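Long-range contacts in microtubule-associated protein 1 light chain 3 (Plasmodium falciparum, PDB 4EOY), which binds an Atg3 peptide and, as an Atg8-family ubiquitin-like protein, probably serves in an Atg3-dependent conjugation pathway: residues A[7-18]-A[111-119]; A[64-72]-A[83-91]. The protein carries 3 engineered substitutions. All coordinates share one frame; numbering follows the deposited sequence.

Contact 1 brings residues 7-18, in the helical N-terminal region, to residues 111-119, whereas contact 2 lies inside the loop this closes and joins helix 60-72 to residues 83-91. Their centres are about 23 Å apart, on opposite sides of the middle of the chain. A shared sheet connects them: strand 117-122, entered by contact 1, runs antiparallel to its neighbour, strand 89-92, entered by contact 2, and Met119 CB packs 3.7 Å from Phe91 O. The N-terminal helical region and helix 60-72 thus both reach the same mixed sheet, and each contact has a segment that also reaches the bound Atg3 peptide, through Tyr116 in contact 1 and through Ile66 and His70 in contact 2.

Contact 1. Residues A[7-18]-A[111-119]; sequences SLKDEVSFENRV and KDEDGYLYM. With CA (calcium ion), chain I.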
loop_
_atom_site.group_PDB
_atom_site.type_symbol
_atom_site.label_atom_id
_atom_site.label_comp_id
_atom_site.label_asym_id
_atom_site.label_seq_id
_atom_site.Cartn_x
_atom_site.Cartn_y
_atom_site.Cartn_z
ATOM N N SER A 7 1.651 -11.526 -6.440
ATOM C CA SER A 7 1.063 -10.181 -6.379
ATOM C C SER A 7 -0.389 -10.165 -6.907
ATOM O O SER A 7 -0.930 -11.199 -7.315
ATOM C CB SER A 7 1.928 -9.189 -7.171
ATOM O OG SER A 7 1.311 -7.908 -7.272
ATOM N N LEU A 8 -0.999 -8.981 -6.897
ATOM C CA LEU A 8 -2.381 -8.801 -7.329
ATOM C C LEU A 8 -2.543 -8.995 -8.838
ATOM O O LEU A 8 -3.630 -9.350 -9.319
ATOM C CB LEU A 8 -2.870 -7.411 -6.942
ATOM C CG LEU A 8 -4.384 -7.222 -6.934
ATOM C CD1 LEU A 8 -4.975 -7.756 -5.635
ATOM C CD2 LEU A 8 -4.715 -5.754 -7.102
ATOM N N LYS A 9 -1.461 -8.766 -9.578
ATOM C CA LYS A 9 -1.443 -8.973 -11.031
ATOM C C LYS A 9 -1.650 -10.446 -11.391
ATOM O O LYS A 9 -2.217 -10.766 -12.435
ATOM C CB LYS A 9 -0.132 -8.452 -11.616
ATOM C CG LYS A 9 0.062 -6.962 -11.401
ATOM C CD LYS A 9 1.335 -6.443 -12.049
ATOM C CE LYS A 9 1.316 -4.924 -12.110
ATOM N NZ LYS A 9 2.603 -4.370 -12.595
ATOM N N ASP A 10 -1.201 -11.333 -10.510
ATOM C CA ASP A 10 -1.379 -12.769 -10.698
ATOM C C ASP A 10 -2.782 -13.211 -10.264
ATOM O O ASP A 10 -3.295 -14.247 -10.714
ATOM C CB ASP A 10 -0.314 -13.538 -9.905
ATOM C CG ASP A 10 1.086 -12.904 -10.007
ATOM O OD1 ASP A 10 1.278 -11.950 -10.791
ATOM O OD2 ASP A 10 1.993 -13.350 -9.287
ATOM N N GLU A 11 -3.384 -12.422 -9.373
ATOM C CA GLU A 11 -4.705 -12.703 -8.817
ATOM C C GLU A 11 -5.829 -12.235 -9.721
ATOM O O GLU A 11 -6.818 -12.955 -9.901
ATOM C CB GLU A 11 -4.862 -12.003 -7.461
ATOM C CG GLU A 11 -4.255 -12.739 -6.277
ATOM C CD GLU A 11 -3.990 -11.823 -5.091
ATOM O OE1 GLU A 11 -3.020 -12.084 -4.347
ATOM O OE2 GLU A 11 -4.745 -10.842 -4.901
ATOM N N VAL A 12 -5.688 -11.014 -10.246
ATOM C CA VAL A 12 -6.718 -10.355 -11.067
ATOM C C VAL A 12 -6.166 -9.982 -12.435
ATOM O O VAL A 12 -5.047 -9.510 -12.533
ATOM C CB VAL A 12 -7.191 -9.034 -10.415
ATOM C CG1 VAL A 12 -8.324 -8.420 -11.215
ATOM C CG2 VAL A 12 -7.597 -9.251 -8.964
ATOM N N SER A 13 -6.967 -10.150 -13.473
ATOM C CA SER A 13 -6.560 -9.803 -14.846
ATOM C C SER A 13 -6.381 -8.306 -15.047
ATOM O O SER A 13 -7.045 -7.522 -14.372
ATOM C CB SER A 13 -7.618 -10.280 -15.840
ATOM O OG SER A 13 -8.870 -9.672 -15.554
ATOM N N PHE A 14 -5.521 -7.919 -15.993
ATOM C CA PHE A 14 -5.254 -6.496 -16.301
ATOM C C PHE A 14 -6.539 -5.707 -16.556
ATOM O O PHE A 14 -6.683 -4.564 -16.102
ATOM C CB PHE A 14 -4.332 -6.346 -17.510
ATOM C CG PHE A 14 -4.155 -4.914 -17.965
ATOM C CD1 PHE A 14 -3.233 -4.085 -17.350
ATOM C CD2 PHE A 14 -4.920 -4.398 -19.003
ATOM C CE1 PHE A 14 -3.075 -2.775 -17.765
ATOM C CE2 PHE A 14 -4.768 -3.083 -19.417
ATOM C CZ PHE A 14 -3.844 -2.270 -18.795
ATOM N N GLU A 15 -7.470 -6.330 -17.270
ATOM C CA GLU A 15 -8.719 -5.678 -17.685
ATOM C C GLU A 15 -9.671 -5.416 -16.501
ATOM O O GLU A 15 -10.312 -4.360 -16.438
ATOM C CB GLU A 15 -9.417 -6.479 -18.798
ATOM C CG GLU A 15 -9.360 -7.999 -18.656
ATOM C CD GLU A 15 -8.062 -8.636 -19.177
ATOM O OE1 GLU A 15 -7.068 -7.909 -19.441
ATOM O OE2 GLU A 15 -8.034 -9.884 -19.308
ATOM N N ASN A 16 -9.742 -6.365 -15.566
ATOM C CA ASN A 16 -10.524 -6.190 -14.328
ATOM C C ASN A 16 -9.955 -5.111 -13.412
ATOM O O ASN A 16 -10.704 -4.277 -12.916
ATOM C CB ASN A 16 -10.649 -7.514 -13.563
ATOM C CG ASN A 16 -11.586 -8.503 -14.249
ATOM O OD1 ASN A 16 -11.848 -8.396 -15.442
ATOM N ND2 ASN A 16 -12.085 -9.481 -13.493
ATOM N N ARG A 17 -8.637 -5.147 -13.183
ATOM C CA ARG A 17 -7.898 -4.095 -12.451
ATOM C C ARG A 17 -8.071 -2.688 -13.012
ATOM O O ARG A 17 -8.239 -1.742 -12.254
ATOM C CB ARG A 17 -6.395 -4.433 -12.392
ATOM C CG ARG A 17 -6.037 -5.527 -11.386
ATOM C CD ARG A 17 -4.882 -6.404 -11.851
ATOM N NE ARG A 17 -3.809 -5.607 -12.433
ATOM C CZ ARG A 17 -2.914 -6.052 -13.307
ATOM N NH1 ARG A 17 -2.918 -7.316 -13.714
ATOM N NH2 ARG A 17 -2.002 -5.212 -13.771
ATOM N N VAL A 18 -8.018 -2.549 -14.336
ATOM C CA VAL A 18 -8.282 -1.263 -14.984
ATOM C C VAL A 18 -9.709 -0.790 -14.694
ATOM O O VAL A 18 -9.935 0.379 -14.385
ATOM C CB VAL A 18 -8.047 -1.344 -16.511
ATOM C CG1 VAL A 18 -8.457 -0.049 -17.187
ATOM C CG2 VAL A 18 -6.587 -1.644 -16.808
ATOM N N LYS A 111 2.350 5.706 -10.730
ATOM C CA LYS A 111 1.140 4.914 -10.929
ATOM C C LYS A 111 1.340 3.866 -12.029
ATOM O O LYS A 111 1.917 4.138 -13.075
ATOM C CB LYS A 111 -0.046 5.851 -11.239
ATOM C CG LYS A 111 -1.078 5.376 -12.240
ATOM C CD LYS A 111 -1.981 6.533 -12.659
ATOM C CE LYS A 111 -1.295 7.445 -13.671
ATOM N NZ LYS A 111 -2.032 8.719 -13.891
ATOM N N ASP A 112 0.851 2.663 -11.776
ATOM C CA ASP A 112 0.902 1.590 -12.737
ATOM C C ASP A 112 -0.128 1.837 -13.840
ATOM O O ASP A 112 -1.112 2.522 -13.632
ATOM C CB ASP A 112 0.620 0.277 -12.012
ATOM C CG ASP A 112 0.952 -0.943 -12.839
ATOM O OD1 ASP A 112 0.230 -1.222 -13.819
ATOM O OD2 ASP A 112 1.925 -1.648 -12.482
ATOM N N GLU A 113 0.104 1.256 -15.010
ATOM C CA GLU A 113 -0.810 1.386 -16.129
ATOM C C GLU A 113 -2.218 0.894 -15.790
ATOM O O GLU A 113 -3.195 1.408 -16.332
ATOM C CB GLU A 113 -0.260 0.629 -17.350
ATOM C CG GLU A 113 -1.122 0.765 -18.593
ATOM C CD GLU A 113 -0.352 0.543 -19.885
ATOM O OE1 GLU A 113 0.558 -0.317 -19.897
ATOM O OE2 GLU A 113 -0.667 1.225 -20.890
ATOM N N ASP A 114 -2.321 -0.084 -14.890
ATOM C CA ASP A 114 -3.625 -0.597 -14.468
ATOM C C ASP A 114 -4.398 0.352 -13.516
ATOM O O ASP A 114 -5.534 0.054 -13.133
ATOM C CB ASP A 114 -3.509 -2.020 -13.870
ATOM C CG ASP A 114 -2.745 -2.070 -12.555
ATOM O OD1 ASP A 114 -2.419 -1.024 -11.966
ATOM O OD2 ASP A 114 -2.483 -3.195 -12.107
ATOM N N GLY A 115 -3.787 1.480 -13.151
ATOM C CA GLY A 115 -4.438 2.485 -12.297
ATOM C C GLY A 115 -4.007 2.465 -10.831
ATOM O O GLY A 115 -4.309 3.393 -10.083
ATOM N N TYR A 116 -3.302 1.408 -10.420
ATOM C CA TYR A 116 -2.888 1.237 -9.026
ATOM C C TYR A 116 -1.526 1.860 -8.748
ATOM O O TYR A 116 -0.647 1.883 -9.615
ATOM C CB TYR A 116 -2.824 -0.256 -8.648
ATOM C CG TYR A 116 -4.153 -0.891 -8.307
ATOM C CD1 TYR A 116 -4.820 -0.554 -7.123
ATOM C CD2 TYR A 116 -4.753 -1.812 -9.164
ATOM C CE1 TYR A 116 -6.053 -1.107 -6.802
ATOM C CE2 TYR A 116 -5.988 -2.366 -8.857
ATOM C CZ TYR A 116 -6.632 -2.006 -7.667
ATOM O OH TYR A 116 -7.858 -2.554 -7.334
ATOM N N LEU A 117 -1.353 2.363 -7.524
ATOM C CA LEU A 117 -0.037 2.662 -7.016
ATOM C C LEU A 117 0.466 1.447 -6.238
ATOM O O LEU A 117 -0.068 1.100 -5.169
ATOM C CB LEU A 117 -0.048 3.889 -6.126
ATOM C CG LEU A 117 1.337 4.345 -5.640
ATOM C CD1 LEU A 117 2.151 4.784 -6.839
ATOM C CD2 LEU A 117 1.207 5.442 -4.588
ATOM N N TYR A 118 1.500 0.802 -6.771
ATOM C CA TYR A 118 2.067 -0.384 -6.135
ATOM C C TYR A 118 3.211 0.019 -5.245
ATOM O O TYR A 118 4.117 0.769 -5.660
ATOM C CB TYR A 118 2.558 -1.371 -7.183
ATOM C CG TYR A 118 1.448 -2.139 -7.873
ATOM C CD1 TYR A 118 0.834 -1.635 -9.004
ATOM C CD2 TYR A 118 1.024 -3.367 -7.391
ATOM C CE1 TYR A 118 -0.180 -2.326 -9.631
ATOM C CE2 TYR A 118 0.017 -4.071 -8.021
ATOM C CZ TYR A 118 -0.588 -3.537 -9.138
ATOM O OH TYR A 118 -1.607 -4.249 -9.748
ATOM N N MET A 119 3.142 -0.415 -4.001
ATOM C CA MET A 119 4.190 -0.140 -3.023
ATOM C C MET A 119 4.618 -1.438 -2.351
ATOM O O MET A 119 3.815 -2.370 -2.186
ATOM C CB MET A 119 3.691 0.862 -1.986
ATOM C CG MET A 119 3.448 2.249 -2.571
ATOM S SD MET A 119 3.068 3.398 -1.252
ATOM C CE MET A 119 4.660 3.578 -0.436
HETATM CA CA CA I . -7.458 -5.747 -14.692
#
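Arg17 and Asp114 form the buried salt bridge of this contact, and the arginine illustrates how a long side chain can be held along its whole length. Its CB lies 4.0 Å from CB of Asp114, its CG comes in at the edge of the Tyr116 ring, 4.0 Å from CE2, and its CD lies beside Asp114 OD2. The chain folds back about the CG-CD bond (chi3 43°) instead of staying extended, which swings the head side-on to the aspartate. NE (2.8 Å) and NH2 (2.7 Å) both donate to Asp114 OD2, on its anti side, with the guanidinium steeply inclined to the carboxylate plane. NH1 donates almost straight to Val12 O at 3.3 Å, while Phe14 CA and Lys9 CG cover opposite faces of the group, so that its rotation is well fixed.

Asp114 OD2 takes a third bond, from Tyr118 OH through its syn lone pair; three donors on this oxygen would be expected to favour the ionised carboxylate. OD1 accepts from Tyr116 N in an Asx turn. Lys9, extended beyond CG, runs past Tyr118 OH, brings NZ over the ring face in a cation-pi contact, and ends in a salt bridge to Asp112 OD2 (2.8 Å). Asp112 in turn braces the type I turn by accepting from Asp114 N. The calcium modelled beside Ser13 O and Phe14 O has implausibly short bonds and is doubtful in detail.

Tyr116 lies on Pro33 and Val35 of strand 31-38; the turn leads from helix 103-110 into strand 117-122, and helix 14-27 packs beside it.

Contact 2. Residues A[64-72]-A[83-91]; sequences KFILHQHIN and FRERTIYLF. With ACT (acetate ion), chain H.
Ile88 pushes its CD1 into the helix surface, where it meets Ile71 CG2 at a tight 3.5 Å, Asn72 ND2 at 3.5 Å, and one face of the His68 ring near its rim. One methyl group thus wedges between three side chains, a compact example of apolar packing bordered by polar groups. The buried Asn72 belongs to this close part: its O accepts from Arg84 N (3.0 Å), its ND2 adds a weak bond to Arg86 O, and the aliphatic part of Arg86 runs beside its OD1. Leu90 extends the apolar patch: its CD2 lies 3.9 Å from Leu67 CD2, and its CD1 is 3.7 Å from Lys64 CG, the two chains sliding past each other in opposite directions. Lys64 then bends at chi3 (-73°) and carries NZ to Thr99 and Pro97. At this end an acetate, probably from the crystallisation liquor, accepts from Leu90 N.

The solvent side is looser. The exposed Phe83 ring receives Gln69 OE1 over one face, 3.6 Å from CE1. Glu85, also exposed, comes near the contact through its carboxylate alone, by His68 CE1.

The axes of 64-72 and 89-91 come within 10.0 Å, with their N-to-C directions 119° apart. Tyr121 of strand 117-122 packs against Ile71, Ile88 and Leu90, and Ile36 of strand 31-38 against Leu67 and Ile71, so the helix lies across the sheet as in ubiquitin-like folds.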
loop_
_atom_site.group_PDB
_atom_site.type_symbol
_atom_site.label_atom_id
_atom_site.label_comp_id
_atom_site.label_asym_id
_atom_site.label_seq_id
_atom_site.Cartn_x
_atom_site.Cartn_y
_atom_site.Cartn_z
ATOM N N LYS A 64 3.490 6.345 5.392
ATOM C CA LYS A 64 4.561 5.448 5.831
ATOM C C LYS A 64 4.440 5.071 7.315
ATOM O O LYS A 64 4.655 3.922 7.676
ATOM C CB LYS A 64 5.948 6.066 5.568
ATOM C CG LYS A 64 6.364 6.065 4.097
ATOM C CD LYS A 64 7.877 6.172 3.890
ATOM C CE LYS A 64 8.417 7.558 4.191
ATOM N NZ LYS A 64 9.811 7.722 3.683
ATOM N N PHE A 65 4.107 6.035 8.169
ATOM C CA PHE A 65 3.880 5.747 9.591
ATOM C C PHE A 65 2.709 4.796 9.763
ATOM O O PHE A 65 2.812 3.788 10.434
ATOM C CB PHE A 65 3.638 7.032 10.364
ATOM C CG PHE A 65 3.254 6.818 11.801
ATOM C CD1 PHE A 65 1.919 6.638 12.162
ATOM C CD2 PHE A 65 4.220 6.798 12.799
ATOM C CE1 PHE A 65 1.564 6.434 13.485
ATOM C CE2 PHE A 65 3.863 6.604 14.122
ATOM C CZ PHE A 65 2.537 6.420 14.461
ATOM N N ILE A 66 1.596 5.107 9.127
ATOM C CA ILE A 66 0.418 4.240 9.159
ATOM C C ILE A 66 0.737 2.835 8.645
ATOM O O ILE A 66 0.286 1.830 9.198
ATOM C CB ILE A 66 -0.721 4.849 8.312
ATOM C CG1 ILE A 66 -1.219 6.161 8.951
ATOM C CG2 ILE A 66 -1.846 3.851 8.123
ATOM C CD1 ILE A 66 -2.166 6.947 8.066
ATOM N N LEU A 67 1.517 2.755 7.574
ATOM C CA LEU A 67 1.803 1.455 6.957
ATOM C C LEU A 67 2.715 0.593 7.841
ATOM O O LEU A 67 2.562 -0.624 7.889
ATOM C CB LEU A 67 2.415 1.657 5.571
ATOM C CG LEU A 67 2.230 0.536 4.556
ATOM C CD1 LEU A 67 0.777 0.130 4.432
ATOM C CD2 LEU A 67 2.754 0.979 3.201
ATOM N N HIS A 68 3.645 1.236 8.549
ATOM C CA HIS A 68 4.502 0.573 9.525
ATOM C C HIS A 68 3.688 -0.155 10.557
ATOM O O HIS A 68 3.975 -1.308 10.880
ATOM C CB HIS A 68 5.380 1.602 10.233
ATOM C CG HIS A 68 6.593 1.014 10.921
ATOM N ND1 HIS A 68 6.500 0.067 11.880
ATOM C CD2 HIS A 68 7.957 1.302 10.783
ATOM C CE1 HIS A 68 7.740 -0.253 12.319
ATOM N NE2 HIS A 68 8.630 0.500 11.646
ATOM N N GLN A 69 2.678 0.521 11.093
ATOM C CA GLN A 69 1.833 -0.050 12.143
ATOM C C GLN A 69 1.021 -1.203 11.594
ATOM O O GLN A 69 1.001 -2.291 12.177
ATOM C CB GLN A 69 0.877 1.003 12.720
ATOM C CG GLN A 69 1.555 2.249 13.254
ATOM C CD GLN A 69 2.639 1.923 14.249
ATOM O OE1 GLN A 69 2.392 1.222 15.220
ATOM N NE2 GLN A 69 3.853 2.425 14.013
ATOM N N HIS A 70 0.370 -0.976 10.451
ATOM C CA HIS A 70 -0.470 -2.018 9.844
ATOM C C HIS A 70 0.305 -3.303 9.651
ATOM O O HIS A 70 -0.140 -4.388 10.077
ATOM C CB HIS A 70 -1.076 -1.511 8.542
ATOM C CG HIS A 70 -1.992 -2.497 7.854
ATOM N ND1 HIS A 70 -3.224 -2.799 8.320
ATOM C CD2 HIS A 70 -1.820 -3.241 6.684
ATOM C CE1 HIS A 70 -3.807 -3.706 7.508
ATOM N NE2 HIS A 70 -2.950 -3.976 6.502
ATOM N N ILE A 71 1.488 -3.205 9.043
ATOM C CA ILE A 71 2.277 -4.409 8.746
ATOM C C ILE A 71 2.657 -5.163 10.028
ATOM O O ILE A 71 2.759 -6.399 10.032
ATOM C CB ILE A 71 3.548 -4.080 7.950
ATOM C CG1 ILE A 71 3.174 -3.555 6.559
ATOM C CG2 ILE A 71 4.441 -5.318 7.825
ATOM C CD1 ILE A 71 4.252 -2.705 5.894
ATOM N N ASN A 72 2.846 -4.416 11.113
ATOM C CA ASN A 72 3.257 -4.995 12.384
ATOM C C ASN A 72 2.124 -5.375 13.345
ATOM O O ASN A 72 2.394 -5.854 14.429
ATOM C CB ASN A 72 4.246 -4.054 13.072
ATOM C CG ASN A 72 5.586 -4.034 12.382
ATOM O OD1 ASN A 72 6.073 -5.063 11.924
ATOM N ND2 ASN A 72 6.187 -2.863 12.290
ATOM N N PHE A 83 0.543 -5.741 18.402
ATOM C CA PHE A 83 1.603 -5.030 17.685
ATOM C C PHE A 83 2.956 -5.572 18.118
ATOM O O PHE A 83 3.315 -5.446 19.288
ATOM C CB PHE A 83 1.523 -3.530 17.989
ATOM C CG PHE A 83 2.723 -2.737 17.533
ATOM C CD1 PHE A 83 3.007 -2.598 16.182
ATOM C CD2 PHE A 83 3.552 -2.108 18.451
ATOM C CE1 PHE A 83 4.102 -1.876 15.756
ATOM C CE2 PHE A 83 4.656 -1.380 18.026
ATOM C CZ PHE A 83 4.929 -1.268 16.675
ATOM N N ARG A 84 3.699 -6.161 17.167
ATOM C CA ARG A 84 5.094 -6.550 17.374
ATOM C C ARG A 84 6.009 -5.626 16.570
ATOM O O ARG A 84 5.905 -5.584 15.345
ATOM C CB ARG A 84 5.327 -7.990 16.933
ATOM C CG ARG A 84 6.743 -8.478 17.231
ATOM C CD ARG A 84 6.920 -9.964 16.982
ATOM N NE ARG A 84 6.201 -10.784 17.953
ATOM C CZ ARG A 84 6.278 -12.111 18.028
ATOM N NH1 ARG A 84 7.050 -12.803 17.187
ATOM N NH2 ARG A 84 5.581 -12.750 18.957
ATOM N N GLU A 85 6.910 -4.923 17.260
ATOM C CA GLU A 85 7.888 -4.020 16.633
ATOM C C GLU A 85 8.910 -4.769 15.759
ATOM O O GLU A 85 9.598 -5.695 16.226
ATOM C CB GLU A 85 8.636 -3.219 17.703
ATOM C CG GLU A 85 9.890 -2.476 17.228
ATOM C CD GLU A 85 9.592 -1.224 16.407
ATOM O OE1 GLU A 85 8.756 -1.292 15.480
ATOM O OE2 GLU A 85 10.209 -0.165 16.678
ATOM N N ARG A 86 8.982 -4.361 14.494
ATOM C CA ARG A 86 9.958 -4.872 13.528
ATOM C C ARG A 86 10.380 -3.709 12.636
ATOM O O ARG A 86 9.586 -2.787 12.390
ATOM C CB ARG A 86 9.333 -5.942 12.650
ATOM C CG ARG A 86 8.834 -7.179 13.374
ATOM C CD ARG A 86 8.092 -7.977 12.348
ATOM N NE ARG A 86 7.040 -8.845 12.703
ATOM C CZ ARG A 86 5.851 -8.916 13.261
ATOM N NH1 ARG A 86 5.682 -10.154 13.655
ATOM N NH2 ARG A 86 4.800 -8.119 13.174
ATOM N N THR A 87 11.627 -3.750 12.163
ATOM C CA THR A 87 12.131 -2.758 11.213
ATOM C C THR A 87 11.597 -3.077 9.811
ATOM O O THR A 87 11.706 -4.209 9.342
ATOM C CB THR A 87 13.688 -2.672 11.220
ATOM O OG1 THR A 87 14.131 -1.811 10.165
ATOM C CG2 THR A 87 14.332 -4.022 11.008
ATOM N N ILE A 88 10.994 -2.074 9.167
ATOM C CA ILE A 88 10.456 -2.202 7.811
ATOM C C ILE A 88 11.045 -1.126 6.900
ATOM O O ILE A 88 11.236 0.007 7.315
ATOM C CB ILE A 88 8.922 -2.061 7.795
ATOM C CG1 ILE A 88 8.281 -3.115 8.707
ATOM C CG2 ILE A 88 8.381 -2.189 6.376
ATOM C CD1 ILE A 88 6.780 -2.949 8.864
ATOM N N TYR A 89 11.343 -1.500 5.663
ATOM C CA TYR A 89 11.711 -0.538 4.636
ATOM C C TYR A 89 10.671 -0.557 3.535
ATOM O O TYR A 89 10.300 -1.634 3.048
ATOM C CB TYR A 89 13.068 -0.891 4.048
ATOM C CG TYR A 89 14.189 -0.821 5.050
ATOM C CD1 TYR A 89 14.855 0.364 5.301
ATOM C CD2 TYR A 89 14.582 -1.959 5.754
ATOM C CE1 TYR A 89 15.896 0.416 6.215
ATOM C CE2 TYR A 89 15.611 -1.916 6.670
ATOM C CZ TYR A 89 16.267 -0.735 6.897
ATOM O OH TYR A 89 17.299 -0.701 7.807
ATOM N N LEU A 90 10.200 0.631 3.158
ATOM C CA LEU A 90 9.146 0.780 2.149
ATOM C C LEU A 90 9.673 1.294 0.800
ATOM O O LEU A 90 10.592 2.132 0.743
ATOM C CB LEU A 90 8.073 1.731 2.663
ATOM C CG LEU A 90 7.319 1.243 3.911
ATOM C CD1 LEU A 90 6.383 2.333 4.426
ATOM C CD2 LEU A 90 6.548 -0.040 3.610
ATOM N N PHE A 91 9.065 0.809 -0.277
ATOM C CA PHE A 91 9.518 1.125 -1.623
ATOM C C PHE A 91 8.392 1.423 -2.591
ATOM O O PHE A 91 7.377 0.736 -2.603
ATOM C CB PHE A 91 10.340 -0.037 -2.171
ATOM C CG PHE A 91 11.561 -0.338 -1.358
ATOM C CD1 PHE A 91 11.479 -1.137 -0.228
ATOM C CD2 PHE A 91 12.796 0.197 -1.714
ATOM C CE1 PHE A 91 12.597 -1.408 0.532
ATOM C CE2 PHE A 91 13.924 -0.069 -0.959
ATOM C CZ PHE A 91 13.828 -0.865 0.163
HETATM C C ACT H . 11.539 4.070 4.949
HETATM O O ACT H . 10.864 3.634 3.991
HETATM O OXT ACT H . 12.730 3.718 5.131
HETATM C CH3 ACT H . 10.911 5.048 5.898
#